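PDB 5B68: 4-alpha-glucanotransferase from Corynebacterium glutamicum, which is an amylomaltase, an enzyme of the 4-alpha-glucanotransferase family that carries a beta-sandwich domain and a TIM-barrel-type domain. Local coordinates for residues R309-R319 with M354-E365. Numbering follows the deposited sequence.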
ATOM      1  N   ARG A 309      31.554   7.639   3.000  1.00 39.64           N
ATOM      2  CA  ARG A 309      30.446   6.861   3.590  1.00 40.03           C
ATOM      3  C   ARG A 309      29.735   7.620   4.706  1.00 38.81           C
ATOM      4  O   ARG A 309      28.500   7.659   4.731  1.00 32.83           O
ATOM      5  CB  ARG A 309      30.926   5.512   4.135  1.00 38.60           C
ATOM      6  CG  ARG A 309      31.393   4.553   3.066  1.00 39.01           C
ATOM      7  CD  ARG A 309      30.268   3.872   2.372  1.00 33.66           C
ATOM      8  NE  ARG A 309      29.591   2.938   3.281  1.00 31.45           N
ATOM      9  CZ  ARG A 309      28.379   2.453   3.022  1.00 29.77           C
ATOM     10  NH1 ARG A 309      27.787   2.789   1.883  1.00 31.18           N
ATOM     11  NH2 ARG A 309      27.770   1.643   3.861  1.00 28.16           N
ATOM     12  N   GLU A 310      30.502   8.224   5.612  1.00 35.65           N
ATOM     13  CA  GLU A 310      29.900   9.049   6.679  1.00 36.88           C
ATOM     14  C   GLU A 310      29.069  10.195   6.107  1.00 34.11           C
ATOM     15  O   GLU A 310      27.984  10.408   6.591  1.00 36.20           O
ATOM     16  CB  GLU A 310      30.937   9.627   7.639  1.00 36.98           C
ATOM     17  CG  GLU A 310      30.393  10.525   8.737  1.00 33.24           C
ATOM     18  CD  GLU A 310      29.617   9.835   9.817  1.00 37.05           C
ATOM     19  OE1 GLU A 310      29.149  10.570  10.710  1.00 36.50           O
ATOM     20  OE2 GLU A 310      29.422   8.588   9.816  1.00 38.32           O
ATOM     21  N   ALA A 311      29.566  10.893   5.093  1.00 38.03           N
ATOM     22  CA  ALA A 311      28.859  12.021   4.511  1.00 38.10           C
ATOM     23  C   ALA A 311      27.594  11.588   3.781  1.00 33.88           C
ATOM     24  O   ALA A 311      26.650  12.314   3.725  1.00 30.02           O
ATOM     25  CB  ALA A 311      29.754  12.802   3.543  1.00 35.82           C
ATOM     26  N   ASN A 312      27.620  10.407   3.202  1.00 33.96           N
ATOM     27  CA  ASN A 312      26.415   9.794   2.665  1.00 33.34           C
ATOM     28  C   ASN A 312      25.377   9.486   3.737  1.00 30.81           C
ATOM     29  O   ASN A 312      24.190   9.783   3.559  1.00 29.05           O
ATOM     30  CB  ASN A 312      26.778   8.515   1.941  1.00 38.98           C
ATOM     31  CG  ASN A 312      26.809   8.730   0.493  1.00 48.90           C
ATOM     32  OD1 ASN A 312      27.842   9.097  -0.074  1.00 60.69           O
ATOM     33  ND2 ASN A 312      25.647   8.611  -0.119  1.00 52.17           N
ATOM     34  N   PHE A 313      25.814   8.891   4.843  1.00 27.31           N
ATOM     35  CA  PHE A 313      24.916   8.617   5.938  1.00 26.58           C
ATOM     36  C   PHE A 313      24.310   9.911   6.520  1.00 30.77           C
ATOM     37  O   PHE A 313      23.111   9.995   6.804  1.00 29.88           O
ATOM     38  CB  PHE A 313      25.611   7.790   7.002  1.00 25.61           C
ATOM     39  CG  PHE A 313      24.761   7.463   8.209  1.00 26.31           C
ATOM     40  CD1 PHE A 313      23.368   7.227   8.129  1.00 25.97           C
ATOM     41  CD2 PHE A 313      25.336   7.402   9.467  1.00 29.90           C
ATOM     42  CE1 PHE A 313      22.653   6.891   9.247  1.00 23.85           C
ATOM     43  CE2 PHE A 313      24.595   7.091  10.577  1.00 30.52           C
ATOM     44  CZ  PHE A 313      23.246   6.813  10.479  1.00 28.97           C
ATOM     45  N   VAL A 314      25.148  10.919   6.725  1.00 30.03           N
ATOM     46  CA  VAL A 314      24.656  12.182   7.251  1.00 27.07           C
ATOM     47  C   VAL A 314      23.686  12.866   6.275  1.00 26.35           C
ATOM     48  O   VAL A 314      22.726  13.460   6.678  1.00 27.71           O
ATOM     49  CB  VAL A 314      25.853  13.107   7.533  1.00 33.22           C
ATOM     50  CG1 VAL A 314      25.425  14.590   7.625  1.00 35.92           C
ATOM     51  CG2 VAL A 314      26.569  12.603   8.814  1.00 32.95           C
ATOM     52  N   SER A 315      23.970  12.784   5.007  1.00 29.81           N
ATOM     53  CA  SER A 315      23.101  13.301   3.956  1.00 31.93           C
ATOM     54  C   SER A 315      21.672  12.603   3.973  1.00 30.38           C
ATOM     55  O   SER A 315      20.644  13.272   3.930  1.00 28.18           O
ATOM     56  CB  SER A 315      23.801  13.112   2.608  1.00 34.88           C
ATOM     57  OG  SER A 315      22.990  13.623   1.570  1.00 43.48           O
ATOM     58  N   PHE A 316      21.656  11.284   4.095  1.00 28.88           N
ATOM     59  CA  PHE A 316      20.416  10.547   4.284  1.00 28.80           C
ATOM     60  C   PHE A 316      19.676  11.039   5.513  1.00 26.24           C
ATOM     61  O   PHE A 316      18.460  11.284   5.425  1.00 26.76           O
ATOM     62  CB  PHE A 316      20.695   9.039   4.417  1.00 27.70           C
ATOM     63  CG  PHE A 316      19.499   8.223   4.816  1.00 22.76           C
ATOM     64  CD1 PHE A 316      18.588   7.824   3.846  1.00 22.77           C
ATOM     65  CD2 PHE A 316      19.318   7.804   6.151  1.00 23.37           C
ATOM     66  CE1 PHE A 316      17.518   7.010   4.181  1.00 22.34           C
ATOM     67  CE2 PHE A 316      18.232   7.020   6.488  1.00 23.07           C
ATOM     68  CZ  PHE A 316      17.323   6.637   5.503  1.00 21.61           C
ATOM     69  N   VAL A 317      20.358  11.163   6.662  1.00 24.49           N
ATOM     70  CA  VAL A 317      19.652  11.513   7.905  1.00 26.34           C
ATOM     71  C   VAL A 317      18.999  12.927   7.760  1.00 26.37           C
ATOM     72  O   VAL A 317      17.871  13.128   8.220  1.00 26.57           O
ATOM     73  CB  VAL A 317      20.595  11.438   9.122  1.00 29.47           C
ATOM     74  CG1 VAL A 317      19.985  12.082  10.349  1.00 28.92           C
ATOM     75  CG2 VAL A 317      20.902   9.956   9.431  1.00 28.56           C
ATOM     76  N   GLN A 318      19.720  13.841   7.121  1.00 27.64           N
ATOM     77  CA  GLN A 318      19.230  15.212   6.898  1.00 34.02           C
ATOM     78  C   GLN A 318      18.022  15.139   6.034  1.00 28.63           C
ATOM     79  O   GLN A 318      17.022  15.815   6.334  1.00 24.18           O
ATOM     80  CB  GLN A 318      20.213  16.165   6.163  1.00 42.08           C
ATOM     81  CG  GLN A 318      21.155  16.973   7.040  1.00 59.68           C
ATOM     82  CD  GLN A 318      20.483  18.091   7.874  1.00 69.67           C
ATOM     83  OE1 GLN A 318      19.261  18.115   8.069  1.00 74.74           O
ATOM     84  NE2 GLN A 318      21.308  19.021   8.384  1.00 74.23           N
ATOM     85  N   ARG A 319      18.109  14.337   4.969  1.00 30.44           N
ATOM     86  CA  ARG A 319      16.999  14.245   4.034  1.00 29.19           C
ATOM     87  C   ARG A 319      15.720  13.766   4.719  1.00 27.24           C
ATOM     88  O   ARG A 319      14.621  14.287   4.407  1.00 24.83           O
ATOM     89  CB  ARG A 319      17.376  13.353   2.834  1.00 28.30           C
ATOM     90  CG  ARG A 319      16.353  13.305   1.687  1.00 27.41           C
ATOM     91  CD  ARG A 319      16.716  12.251   0.666  1.00 25.70           C
ATOM     92  NE  ARG A 319      16.502  10.878   1.200  1.00 24.97           N
ATOM     93  CZ  ARG A 319      16.979   9.763   0.672  1.00 24.87           C
ATOM     94  NH1 ARG A 319      16.652   8.569   1.188  1.00 25.26           N
ATOM     95  NH2 ARG A 319      17.666   9.799  -0.456  1.00 27.85           N
ATOM     96  N   MET A 354      20.311   5.960  17.060  1.00 22.33           N
ATOM     97  CA  MET A 354      21.202   6.115  15.941  1.00 25.43           C
ATOM     98  C   MET A 354      21.327   4.811  15.131  1.00 22.73           C
ATOM     99  O   MET A 354      21.429   4.854  13.910  1.00 23.06           O
ATOM    100  CB  MET A 354      22.559   6.574  16.398  1.00 27.26           C
ATOM    101  CG  MET A 354      23.501   6.884  15.264  1.00 32.31           C
ATOM    102  SD  MET A 354      23.005   8.170  14.107  1.00 38.14           S
ATOM    103  CE  MET A 354      23.365   9.651  15.060  1.00 38.61           C
ATOM    104  N   PHE A 355      21.390   3.692  15.870  1.00 23.97           N
ATOM    105  CA  PHE A 355      21.433   2.348  15.262  1.00 22.78           C
ATOM    106  C   PHE A 355      20.197   2.123  14.392  1.00 23.08           C
ATOM    107  O   PHE A 355      20.348   1.639  13.256  1.00 21.84           O
ATOM    108  CB  PHE A 355      21.468   1.299  16.334  1.00 24.73           C
ATOM    109  CG  PHE A 355      21.305  -0.116  15.806  1.00 22.44           C
ATOM    110  CD1 PHE A 355      22.368  -0.748  15.163  1.00 25.47           C
ATOM    111  CD2 PHE A 355      20.118  -0.790  16.028  1.00 22.57           C
ATOM    112  CE1 PHE A 355      22.215  -2.059  14.699  1.00 23.59           C
ATOM    113  CE2 PHE A 355      19.982  -2.089  15.591  1.00 23.96           C
ATOM    114  CZ  PHE A 355      21.052  -2.701  14.926  1.00 19.21           C
ATOM    115  N   TYR A 356      19.019   2.502  14.877  1.00 20.98           N
ATOM    116  CA  TYR A 356      17.804   2.285  14.041  1.00 22.57           C
ATOM    117  C   TYR A 356      17.747   3.232  12.872  1.00 22.20           C
ATOM    118  O   TYR A 356      17.238   2.873  11.769  1.00 21.29           O
ATOM    119  CB  TYR A 356      16.549   2.246  14.894  1.00 22.22           C
ATOM    120  CG  TYR A 356      16.492   1.052  15.781  1.00 23.20           C
ATOM    121  CD1 TYR A 356      16.221  -0.202  15.242  1.00 25.89           C
ATOM    122  CD2 TYR A 356      16.753   1.141  17.187  1.00 21.76           C
ATOM    123  CE1 TYR A 356      16.181  -1.334  16.022  1.00 25.29           C
ATOM    124  CE2 TYR A 356      16.695   0.011  17.982  1.00 23.83           C
ATOM    125  CZ  TYR A 356      16.405  -1.242  17.386  1.00 29.20           C
ATOM    126  OH  TYR A 356      16.308  -2.402  18.134  1.00 26.50           O
ATOM    127  N   MET A 357      18.322   4.415  13.011  1.00 21.39           N
ATOM    128  CA  MET A 357      18.476   5.336  11.864  1.00 20.87           C
ATOM    129  C   MET A 357      19.379   4.741  10.806  1.00 22.90           C
ATOM    130  O   MET A 357      19.092   4.739   9.558  1.00 22.20           O
ATOM    131  CB  MET A 357      18.959   6.713  12.327  1.00 22.28           C
ATOM    132  CG  MET A 357      17.938   7.402  13.230  1.00 24.34           C
ATOM    133  SD  MET A 357      18.669   8.923  13.985  1.00 32.31           S
ATOM    134  CE  MET A 357      18.616   9.959  12.566  1.00 31.17           C
ATOM    135  N   TRP A 358      20.463   4.133  11.278  1.00 19.06           N
ATOM    136  CA  TRP A 358      21.457   3.583  10.406  1.00 19.76           C
ATOM    137  C   TRP A 358      20.881   2.403   9.634  1.00 18.01           C
ATOM    138  O   TRP A 358      21.169   2.286   8.431  1.00 19.83           O
ATOM    139  CB  TRP A 358      22.681   3.201  11.263  1.00 20.53           C
ATOM    140  CG  TRP A 358      23.794   2.485  10.595  1.00 21.43           C
ATOM    141  CD1 TRP A 358      24.705   3.005   9.813  1.00 21.23           C
ATOM    142  CD2 TRP A 358      24.096   1.097  10.738  1.00 21.65           C
ATOM    143  NE1 TRP A 358      25.624   2.031   9.430  1.00 23.65           N
ATOM    144  CE2 TRP A 358      25.244   0.846  10.005  1.00 23.49           C
ATOM    145  CE3 TRP A 358      23.506   0.051  11.450  1.00 22.20           C
ATOM    146  CZ2 TRP A 358      25.824  -0.436   9.903  1.00 23.02           C
ATOM    147  CZ3 TRP A 358      24.109  -1.240  11.381  1.00 24.00           C
ATOM    148  CH2 TRP A 358      25.251  -1.450  10.589  1.00 21.81           C
ATOM    149  N   LEU A 359      20.091   1.545  10.300  1.00 20.16           N
ATOM    150  CA  LEU A 359      19.387   0.451   9.561  1.00 18.90           C
ATOM    151  C   LEU A 359      18.541   0.972   8.392  1.00 19.09           C
ATOM    152  O   LEU A 359      18.546   0.377   7.336  1.00 19.51           O
ATOM    153  CB  LEU A 359      18.449  -0.322  10.456  1.00 22.01           C
ATOM    154  CG  LEU A 359      19.150  -1.130  11.556  1.00 24.08           C
ATOM    155  CD1 LEU A 359      18.173  -1.970  12.360  1.00 24.50           C
ATOM    156  CD2 LEU A 359      20.264  -1.985  10.982  1.00 25.07           C
ATOM    157  N   GLN A 360      17.830   2.100   8.585  1.00 19.83           N
ATOM    158  CA  GLN A 360      17.105   2.705   7.457  1.00 19.81           C
ATOM    159  C   GLN A 360      18.000   3.157   6.350  1.00 22.50           C
ATOM    160  O   GLN A 360      17.621   3.037   5.183  1.00 20.62           O
ATOM    161  CB  GLN A 360      16.166   3.815   7.968  1.00 19.27           C
ATOM    162  CG  GLN A 360      15.090   3.296   8.869  1.00 18.06           C
ATOM    163  CD  GLN A 360      14.249   2.293   8.154  1.00 20.14           C
ATOM    164  OE1 GLN A 360      13.714   2.577   7.062  1.00 17.84           O
ATOM    165  NE2 GLN A 360      14.083   1.132   8.746  1.00 21.41           N
ATOM    166  N   TRP A 361      19.181   3.700   6.656  1.00 18.23           N
ATOM    167  CA  TRP A 361      20.130   4.146   5.638  1.00 19.27           C
ATOM    168  C   TRP A 361      20.616   2.913   4.801  1.00 20.21           C
ATOM    169  O   TRP A 361      20.682   2.970   3.548  1.00 20.52           O
ATOM    170  CB  TRP A 361      21.343   4.895   6.298  1.00 21.05           C
ATOM    171  CG  TRP A 361      22.413   5.227   5.378  1.00 21.28           C
ATOM    172  CD1 TRP A 361      22.361   6.029   4.256  1.00 22.45           C
ATOM    173  CD2 TRP A 361      23.778   4.804   5.484  1.00 26.08           C
ATOM    174  NE1 TRP A 361      23.573   6.113   3.662  1.00 25.13           N
ATOM    175  CE2 TRP A 361      24.481   5.414   4.428  1.00 24.40           C
ATOM    176  CE3 TRP A 361      24.468   3.980   6.391  1.00 24.55           C
ATOM    177  CZ2 TRP A 361      25.849   5.183   4.212  1.00 27.84           C
ATOM    178  CZ3 TRP A 361      25.832   3.822   6.215  1.00 23.99           C
ATOM    179  CH2 TRP A 361      26.486   4.368   5.110  1.00 23.80           C
ATOM    180  N   LEU A 362      20.835   1.791   5.484  1.00 18.90           N
ATOM    181  CA  LEU A 362      21.263   0.571   4.828  1.00 19.12           C
ATOM    182  C   LEU A 362      20.130   0.088   3.916  1.00 18.86           C
ATOM    183  O   LEU A 362      20.417  -0.370   2.769  1.00 19.56           O
ATOM    184  CB  LEU A 362      21.564  -0.536   5.841  1.00 20.45           C
ATOM    185  CG  LEU A 362      22.793  -0.200   6.760  1.00 21.89           C
ATOM    186  CD1 LEU A 362      22.883  -1.368   7.690  1.00 22.32           C
ATOM    187  CD2 LEU A 362      24.111   0.029   6.081  1.00 22.94           C
ATOM    188  N   CYS A 363      18.909   0.116   4.430  1.00 19.08           N
ATOM    189  CA  CYS A 363      17.744  -0.329   3.612  1.00 18.80           C
ATOM    190  C   CYS A 363      17.676   0.580   2.375  1.00 19.64           C
ATOM    191  O   CYS A 363      17.461   0.115   1.230  1.00 18.71           O
ATOM    192  CB  CYS A 363      16.454  -0.238   4.386  1.00 18.53           C
ATOM    193  SG  CYS A 363      16.219  -1.455   5.651  1.00 20.63           S
ATOM    194  N   ASP A 364      17.853   1.892   2.573  1.00 18.98           N
ATOM    195  CA  ASP A 364      17.842   2.841   1.455  1.00 20.29           C
ATOM    196  C   ASP A 364      18.872   2.490   0.391  1.00 24.50           C
ATOM    197  O   ASP A 364      18.569   2.470  -0.823  1.00 20.25           O
ATOM    198  CB  ASP A 364      18.056   4.293   1.953  1.00 20.83           C
ATOM    199  CG  ASP A 364      18.054   5.321   0.813  1.00 22.32           C
ATOM    200  OD1 ASP A 364      16.961   5.785   0.467  1.00 25.34           O
ATOM    201  OD2 ASP A 364      19.066   5.624   0.214  1.00 25.03           O
ATOM    202  N   GLU A 365      20.117   2.286   0.797  1.00 20.95           N
ATOM    203  CA  GLU A 365      21.125   2.038  -0.206  1.00 22.23           C
ATOM    204  C   GLU A 365      20.985   0.636  -0.859  1.00 19.23           C
ATOM    205  O   GLU A 365      21.352   0.509  -2.023  1.00 21.87           O
ATOM    206  CB  GLU A 365      22.550   2.295   0.333  1.00 25.62           C
ATOM    207  CG  GLU A 365      23.067   1.277   1.309  1.00 28.74           C
ATOM    208  CD  GLU A 365      24.512   1.610   1.824  1.00 32.38           C
ATOM    209  OE1 GLU A 365      25.031   0.905   2.733  1.00 32.35           O
ATOM    210  OE2 GLU A 365      25.102   2.595   1.307  1.00 28.42           O
TER
HETATM  211  O   HOH W   1      18.897   7.410  -1.437  1.00 31.55           O
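One face of the Trp-361 indole is covered by CB of Phe-313, a CH-pi contact 3.6 Å from the centroid of the six-membered ring; OE2 of Glu-365 lies over the rim of the opposite face. The Phe-313 ring takes the five-membered ring of Trp-358 edge-on against its own face, planes at 78°, while SD of Met-354 approaches obliquely in a Met-aromatic contact. Phe-316 in turn receives CA of Trp-361 over its face, 3.7 Å from the ring centroid, while CB of Asp-364 comes obliquely to CE1 of Phe-316. CG of Trp-361 stands anti to the backbone N (chi1 173°), which sends the indole over Phe-313, with CB of Phe-316 meeting CD1 of Trp-361 obliquely, toward Arg-309, whose guanidinium has CH2 of Trp-361 over one face. Glu-365 meets that guanidinium end-on and nearly coplanar: NH1 of Arg-309 reaches OE2 of Glu-365 at 2.8 Å and NH2 of Arg-309 reaches OE1 of Glu-365 at 3.1 Å, both through syn lone pairs. Glu-255 forms a salt bridge with NE of Arg-309, and the two carboxylates together probably limit rotation of the group. A second salt bridge joins NH1 of Arg-319 to OD1 of Asp-364 at 2.9 Å, the donor standing above the carboxylate plane; His-453 also bonds this oxygen. With Phe-313 and Trp-361 as reciprocal knobs into holes, an aromatic cluster flanked by salt bridges joins helices 307-338 and 349-376, whose segments 309-319 and 354-365 run at 100° to each other, within the 4-alpha-glucanotransferase family region.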